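Local atomic coordinates of TETR family transcriptional repressor LFRR (PDB entry 2V57), a protein that represses transcription of the lfrRA operon, which encodes an efflux pump and its regulator, by binding directly to the promoter region upstream of lfrR. Residues R16-L27 with Y52-L63. Sequence-based numbering, arbitrary orientation.
Sequences RRAILDAAMLVL and YYPERTDLLRAL. With SO4 (sulfate ion), chain G.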
ATOM      1  N   ARG B  16      16.208  23.161   2.574  1.00 26.42           N
ATOM      2  CA  ARG B  16      15.157  22.344   1.984  1.00 27.21           C
ATOM      3  C   ARG B  16      15.490  20.850   2.074  1.00 24.11           C
ATOM      4  O   ARG B  16      14.631  20.037   2.440  1.00 20.05           O
ATOM      5  CB  ARG B  16      14.929  22.750   0.521  1.00 26.49           C
ATOM      6  CG  ARG B  16      13.721  22.111  -0.113  1.00 32.07           C
ATOM      7  CD  ARG B  16      13.607  22.550  -1.566  1.00 37.90           C
ATOM      8  NE  ARG B  16      14.573  21.795  -2.347  1.00 47.39           N
ATOM      9  CZ  ARG B  16      14.295  20.626  -2.898  1.00 38.45           C
ATOM     10  NH1 ARG B  16      13.074  20.131  -2.774  1.00 29.45           N
ATOM     11  NH2 ARG B  16      15.224  19.970  -3.573  1.00 42.34           N
ATOM     12  N   ARG B  17      16.731  20.501   1.741  1.00 25.56           N
ATOM     13  CA  ARG B  17      17.176  19.111   1.795  1.00 29.69           C
ATOM     14  C   ARG B  17      17.156  18.576   3.227  1.00 27.34           C
ATOM     15  O   ARG B  17      16.770  17.437   3.466  1.00 22.27           O
ATOM     16  CB  ARG B  17      18.562  18.944   1.176  1.00 35.50           C
ATOM     17  N   ALA B  18      17.558  19.413   4.178  1.00 25.08           N
ATOM     18  CA  ALA B  18      17.499  19.037   5.595  1.00 27.09           C
ATOM     19  C   ALA B  18      16.079  18.726   6.079  1.00 22.55           C
ATOM     20  O   ALA B  18      15.860  17.732   6.792  1.00 25.07           O
ATOM     21  CB  ALA B  18      18.149  20.120   6.471  1.00 25.50           C
ATOM     22  N   ILE B  19      15.120  19.573   5.712  1.00 19.64           N
ATOM     23  CA  ILE B  19      13.714  19.373   6.085  1.00 18.33           C
ATOM     24  C   ILE B  19      13.154  18.092   5.465  1.00 22.01           C
ATOM     25  O   ILE B  19      12.517  17.266   6.150  1.00 21.83           O
ATOM     26  CB  ILE B  19      12.849  20.593   5.673  1.00 19.35           C
ATOM     27  CG1 ILE B  19      13.316  21.856   6.421  1.00 24.16           C
ATOM     28  CG2 ILE B  19      11.360  20.320   5.918  1.00 23.56           C
ATOM     29  CD1 ILE B  19      12.825  23.175   5.779  1.00 27.97           C
ATOM     30  N   LEU B  20      13.415  17.902   4.177  1.00 20.17           N
ATOM     31  CA  LEU B  20      12.952  16.700   3.485  1.00 20.56           C
ATOM     32  C   LEU B  20      13.584  15.426   4.054  1.00 20.35           C
ATOM     33  O   LEU B  20      12.911  14.415   4.219  1.00 22.20           O
ATOM     34  CB  LEU B  20      13.243  16.799   1.990  1.00 23.02           C
ATOM     35  CG  LEU B  20      12.366  17.815   1.249  1.00 25.57           C
ATOM     36  CD1 LEU B  20      12.815  17.922  -0.203  1.00 28.88           C
ATOM     37  CD2 LEU B  20      10.894  17.439   1.339  1.00 24.96           C
ATOM     38  N   ASP B  21      14.882  15.484   4.340  1.00 23.89           N
ATOM     39  CA  ASP B  21      15.583  14.336   4.883  1.00 27.55           C
ATOM     40  C   ASP B  21      15.054  14.018   6.283  1.00 24.99           C
ATOM     41  O   ASP B  21      14.896  12.859   6.639  1.00 23.20           O
ATOM     42  CB  ASP B  21      17.094  14.575   4.923  1.00 22.36           C
ATOM     43  CG  ASP B  21      17.761  14.418   3.556  1.00 30.93           C
ATOM     44  OD1 ASP B  21      17.083  14.027   2.590  1.00 34.60           O
ATOM     45  OD2 ASP B  21      18.981  14.690   3.458  1.00 42.25           O
ATOM     46  N   ALA B  22      14.757  15.055   7.061  1.00 18.95           N
ATOM     47  CA  ALA B  22      14.167  14.853   8.377  1.00 21.28           C
ATOM     48  C   ALA B  22      12.753  14.272   8.278  1.00 19.16           C
ATOM     49  O   ALA B  22      12.359  13.427   9.094  1.00 21.06           O
ATOM     50  CB  ALA B  22      14.155  16.158   9.185  1.00 21.18           C
ATOM     51  N   ALA B  23      11.995  14.727   7.293  1.00 19.24           N
ATOM     52  CA  ALA B  23      10.648  14.225   7.089  1.00 18.92           C
ATOM     53  C   ALA B  23      10.690  12.743   6.723  1.00 21.47           C
ATOM     54  O   ALA B  23       9.892  11.949   7.220  1.00 24.00           O
ATOM     55  CB  ALA B  23       9.921  15.049   6.012  1.00 15.46           C
ATOM     56  N   MET B  24      11.622  12.373   5.852  1.00 19.62           N
ATOM     57  CA  MET B  24      11.749  10.973   5.437  1.00 23.54           C
ATOM     58  C   MET B  24      12.020  10.042   6.622  1.00 23.28           C
ATOM     59  O   MET B  24      11.514   8.912   6.673  1.00 22.76           O
ATOM     60  CB  MET B  24      12.865  10.818   4.398  1.00 28.60           C
ATOM     61  CG  MET B  24      12.476  11.194   3.002  1.00 38.93           C
ATOM     62  SD  MET B  24      13.814  10.865   1.851  1.00 44.22           S
ATOM     63  CE  MET B  24      14.072   9.118   2.145  1.00 40.41           C
ATOM     64  N   LEU B  25      12.821  10.507   7.582  1.00 21.52           N
ATOM     65  CA  LEU B  25      13.124   9.682   8.754  1.00 20.23           C
ATOM     66  C   LEU B  25      11.986   9.681   9.772  1.00 21.98           C
ATOM     67  O   LEU B  25      11.579   8.633  10.292  1.00 25.44           O
ATOM     68  CB  LEU B  25      14.422  10.178   9.412  1.00 26.96           C
ATOM     69  CG  LEU B  25      14.853   9.486  10.702  1.00 38.35           C
ATOM     70  CD1 LEU B  25      15.251   8.035  10.431  1.00 34.46           C
ATOM     71  CD2 LEU B  25      16.002  10.267  11.346  1.00 42.81           C
ATOM     72  N   VAL B  26      11.463  10.867  10.059  1.00 20.50           N
ATOM     73  CA  VAL B  26      10.486  11.017  11.135  1.00 20.46           C
ATOM     74  C   VAL B  26       9.130  10.395  10.769  1.00 21.03           C
ATOM     75  O   VAL B  26       8.538   9.660  11.560  1.00 24.45           O
ATOM     76  CB  VAL B  26      10.298  12.497  11.498  1.00 19.32           C
ATOM     77  CG1 VAL B  26       9.096  12.681  12.434  1.00 21.76           C
ATOM     78  CG2 VAL B  26      11.595  13.040  12.137  1.00 20.86           C
ATOM     79  N   LEU B  27       8.652  10.672   9.569  1.00 17.84           N
ATOM     80  CA  LEU B  27       7.330  10.182   9.188  1.00 22.35           C
ATOM     81  C   LEU B  27       7.313   8.678   8.966  1.00 24.02           C
ATOM     82  O   LEU B  27       6.263   8.056   9.053  1.00 29.13           O
ATOM     83  CB  LEU B  27       6.812  10.914   7.940  1.00 21.41           C
ATOM     84  CG  LEU B  27       6.571  12.407   8.145  1.00 22.92           C
ATOM     85  CD1 LEU B  27       6.385  13.087   6.796  1.00 18.89           C
ATOM     86  CD2 LEU B  27       5.359  12.627   9.053  1.00 22.70           C
ATOM     87  N   TYR B  52       9.254  27.487   4.062  1.00 21.35           N
ATOM     88  CA  TYR B  52       9.463  26.475   3.024  1.00 23.18           C
ATOM     89  C   TYR B  52       8.169  25.719   2.703  1.00 24.29           C
ATOM     90  O   TYR B  52       7.823  25.508   1.531  1.00 21.82           O
ATOM     91  CB  TYR B  52      10.565  25.498   3.440  1.00 19.42           C
ATOM     92  CG  TYR B  52      11.945  26.110   3.403  1.00 24.08           C
ATOM     93  CD1 TYR B  52      12.898  25.690   2.479  1.00 20.62           C
ATOM     94  CD2 TYR B  52      12.291  27.124   4.286  1.00 28.57           C
ATOM     95  CE1 TYR B  52      14.165  26.258   2.452  1.00 21.65           C
ATOM     96  CE2 TYR B  52      13.538  27.705   4.249  1.00 29.73           C
ATOM     97  CZ  TYR B  52      14.471  27.271   3.336  1.00 28.94           C
ATOM     98  OH  TYR B  52      15.719  27.857   3.330  1.00 30.57           O
ATOM     99  N   TYR B  53       7.463  25.311   3.756  1.00 22.57           N
ATOM    100  CA  TYR B  53       6.195  24.610   3.615  1.00 22.94           C
ATOM    101  C   TYR B  53       5.185  25.230   4.586  1.00 25.62           C
ATOM    102  O   TYR B  53       5.265  25.002   5.786  1.00 26.10           O
ATOM    103  CB  TYR B  53       6.399  23.117   3.881  1.00 22.87           C
ATOM    104  CG  TYR B  53       7.537  22.560   3.053  1.00 25.12           C
ATOM    105  CD1 TYR B  53       7.333  22.231   1.724  1.00 19.26           C
ATOM    106  CD2 TYR B  53       8.827  22.396   3.592  1.00 21.50           C
ATOM    107  CE1 TYR B  53       8.355  21.759   0.936  1.00 20.99           C
ATOM    108  CE2 TYR B  53       9.869  21.897   2.803  1.00 22.15           C
ATOM    109  CZ  TYR B  53       9.614  21.579   1.470  1.00 20.80           C
ATOM    110  OH  TYR B  53      10.600  21.090   0.636  1.00 25.03           O
ATOM    111  N   PRO B  54       4.247  26.051   4.064  1.00 27.39           N
ATOM    112  CA  PRO B  54       3.343  26.819   4.937  1.00 30.56           C
ATOM    113  C   PRO B  54       2.432  25.920   5.768  1.00 30.72           C
ATOM    114  O   PRO B  54       2.063  26.283   6.875  1.00 35.01           O
ATOM    115  CB  PRO B  54       2.509  27.654   3.950  1.00 31.08           C
ATOM    116  CG  PRO B  54       3.337  27.731   2.715  1.00 35.89           C
ATOM    117  CD  PRO B  54       4.096  26.419   2.646  1.00 29.73           C
ATOM    118  N   GLU B  55       2.064  24.773   5.215  1.00 29.30           N
ATOM    119  CA  GLU B  55       1.215  23.816   5.904  1.00 25.58           C
ATOM    120  C   GLU B  55       1.815  22.425   5.780  1.00 27.16           C
ATOM    121  O   GLU B  55       2.578  22.140   4.852  1.00 24.29           O
ATOM    122  CB  GLU B  55      -0.204  23.843   5.335  1.00 34.47           C
ATOM    123  CG  GLU B  55      -0.958  25.120   5.703  1.00 48.76           C
ATOM    124  CD  GLU B  55      -2.424  25.082   5.313  1.00 61.75           C
ATOM    125  OE1 GLU B  55      -3.263  25.536   6.122  1.00 64.69           O
ATOM    126  OE2 GLU B  55      -2.737  24.601   4.200  1.00 66.87           O
ATOM    127  N   ARG B  56       1.469  21.558   6.720  1.00 19.44           N
ATOM    128  CA  ARG B  56       1.982  20.202   6.741  1.00 21.62           C
ATOM    129  C   ARG B  56       1.739  19.490   5.414  1.00 22.71           C
ATOM    130  O   ARG B  56       2.615  18.779   4.897  1.00 18.94           O
ATOM    131  CB  ARG B  56       1.297  19.427   7.867  1.00 21.31           C
ATOM    132  CG  ARG B  56       1.898  18.087   8.153  1.00 27.41           C
ATOM    133  CD  ARG B  56       1.324  17.550   9.462  1.00 30.44           C
ATOM    134  NE  ARG B  56       1.906  16.275   9.846  1.00 28.01           N
ATOM    135  CZ  ARG B  56       1.512  15.103   9.356  1.00 27.02           C
ATOM    136  NH1 ARG B  56       0.536  15.058   8.462  1.00 23.96           N
ATOM    137  NH2 ARG B  56       2.087  13.980   9.766  1.00 26.57           N
ATOM    138  N   THR B  57       0.538  19.668   4.871  1.00 25.72           N
ATOM    139  CA  THR B  57       0.169  19.017   3.618  1.00 26.67           C
ATOM    140  C   THR B  57       1.117  19.404   2.467  1.00 24.56           C
ATOM    141  O   THR B  57       1.359  18.593   1.566  1.00 22.96           O
ATOM    142  CB  THR B  57      -1.323  19.271   3.234  1.00 27.69           C
ATOM    143  OG1 THR B  57      -1.782  18.217   2.372  1.00 32.25           O
ATOM    144  CG2 THR B  57      -1.508  20.627   2.530  1.00 28.33           C
ATOM    145  N   ASP B  58       1.665  20.622   2.505  1.00 19.72           N
ATOM    146  CA  ASP B  58       2.623  21.072   1.480  1.00 20.81           C
ATOM    147  C   ASP B  58       3.931  20.290   1.595  1.00 24.06           C
ATOM    148  O   ASP B  58       4.582  19.993   0.591  1.00 18.56           O
ATOM    149  CB  ASP B  58       2.942  22.563   1.618  1.00 20.36           C
ATOM    150  CG  ASP B  58       1.709  23.450   1.499  1.00 29.71           C
ATOM    151  OD1 ASP B  58       0.887  23.222   0.585  1.00 32.87           O
ATOM    152  OD2 ASP B  58       1.574  24.394   2.309  1.00 31.87           O
ATOM    153  N   LEU B  59       4.319  19.973   2.831  1.00 20.01           N
ATOM    154  CA  LEU B  59       5.532  19.191   3.052  1.00 16.70           C
ATOM    155  C   LEU B  59       5.309  17.766   2.560  1.00 20.12           C
ATOM    156  O   LEU B  59       6.190  17.172   1.926  1.00 18.79           O
ATOM    157  CB  LEU B  59       5.970  19.209   4.523  1.00 19.02           C
ATOM    158  CG  LEU B  59       7.106  18.243   4.882  1.00 29.66           C
ATOM    159  CD1 LEU B  59       8.366  18.530   4.076  1.00 30.38           C
ATOM    160  CD2 LEU B  59       7.408  18.308   6.364  1.00 39.32           C
ATOM    161  N   LEU B  60       4.109  17.243   2.801  1.00 20.21           N
ATOM    162  CA  LEU B  60       3.787  15.874   2.413  1.00 22.26           C
ATOM    163  C   LEU B  60       3.871  15.688   0.897  1.00 22.54           C
ATOM    164  O   LEU B  60       4.405  14.686   0.413  1.00 19.16           O
ATOM    165  CB  LEU B  60       2.392  15.490   2.937  1.00 25.07           C
ATOM    166  CG  LEU B  60       2.284  14.698   4.250  1.00 34.47           C
ATOM    167  CD1 LEU B  60       3.364  15.052   5.271  1.00 31.19           C
ATOM    168  CD2 LEU B  60       0.870  14.799   4.868  1.00 31.82           C
ATOM    169  N   ARG B  61       3.325  16.647   0.153  1.00 22.43           N
ATOM    170  CA  ARG B  61       3.405  16.606  -1.299  1.00 22.73           C
ATOM    171  C   ARG B  61       4.856  16.761  -1.801  1.00 21.32           C
ATOM    172  O   ARG B  61       5.324  16.000  -2.669  1.00 17.06           O
ATOM    173  CB  ARG B  61       2.445  17.638  -1.900  1.00 28.58           C
ATOM    174  CG  ARG B  61       0.976  17.397  -1.462  1.00 19.77           C
ATOM    175  CD  ARG B  61       0.167  18.699  -1.463  1.00 28.24           C
ATOM    176  NE  ARG B  61      -1.081  18.546  -0.716  1.00 37.03           N
ATOM    177  CZ  ARG B  61      -2.283  18.574  -1.281  1.00 34.06           C
ATOM    178  NH1 ARG B  61      -2.376  18.777  -2.580  1.00 32.95           N
ATOM    179  NH2 ARG B  61      -3.381  18.418  -0.550  1.00 35.06           N
ATOM    180  N   ALA B  62       5.591  17.709  -1.227  1.00 15.33           N
ATOM    181  CA  ALA B  62       7.030  17.835  -1.519  1.00 21.40           C
ATOM    182  C   ALA B  62       7.851  16.561  -1.227  1.00 18.05           C
ATOM    183  O   ALA B  62       8.731  16.185  -2.011  1.00 17.62           O
ATOM    184  CB  ALA B  62       7.626  19.021  -0.761  1.00 17.99           C
ATOM    185  N   LEU B  63       7.565  15.899  -0.108  1.00 18.22           N
ATOM    186  CA  LEU B  63       8.302  14.693   0.262  1.00 14.82           C
ATOM    187  C   LEU B  63       8.020  13.612  -0.777  1.00 14.92           C
ATOM    188  O   LEU B  63       8.928  12.905  -1.230  1.00 15.94           O
ATOM    189  CB  LEU B  63       7.856  14.208   1.648  1.00 16.00           C
ATOM    190  CG  LEU B  63       8.393  12.872   2.183  1.00 21.21           C
ATOM    191  CD1 LEU B  63       9.859  12.976   2.459  1.00 21.15           C
ATOM    192  CD2 LEU B  63       7.652  12.444   3.459  1.00 29.64           C
TER
HETATM  193  S   SO4 G1187       9.590  21.483  -2.986  1.00 25.53           S
HETATM  194  O1  SO4 G1187       8.961  20.423  -3.752  1.00 26.42           O
HETATM  195  O2  SO4 G1187      10.501  20.951  -1.989  1.00 26.85           O
HETATM  196  O3  SO4 G1187      10.350  22.385  -3.866  1.00 24.12           O
HETATM  197  O4  SO4 G1187       8.515  22.225  -2.322  1.00 20.84           O
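In the TetR-type DNA-binding domain, Leu63 of helix 56-77 fits as a knob among Leu20, Ala23, Met24 and Leu27 of helix 11-27, and the axes of helices 16-27 and 56-63 cross at -89°. Leu63 forks over this hole: Leu63 CD1 presses on Met24 CG at a tight 3.2 Å, while Leu63 CD2 lies 3.6 Å from Leu27 CD1. One turn earlier, Leu59 CD1 rests against both Ile19 CG2 and Leu20 CD2, and the Leu59 side chain also touches Leu35 and Ile38 of helix 35-42. With CG1 beside the backbone N (chi1 -63°), Ile19 splits between two tyrosines; Ile19 CD1 sits over a face of the Tyr52 ring, 4.3 Å from its centroid, in a CH-pi contact, and Ile19 CG2 reaches Tyr53 CE2 at 3.8 Å. Polar groups meet through a sulfate, probably from the crystallisation liquor. Sulfate O2 accepts hydrogen bonds from Tyr53 OH (2.6 Å) and Arg16 NH1 (2.8 Å), the latter at the guanidinium edge; Arg65 also binds the ion. At the C-terminal end of segment 16-27, Leu27 CD2 approaches Arg56 NH2; Arg56 is hydrogen-bonded through NE to Ala33 O and through NH2 to Pro31 O. Just after the helix-turn-helix motif, which ends at Tyr53, helix 56-77 thus packs across the first helix of the three-helix DNA-binding domain, as is typical of TetR-family repressors.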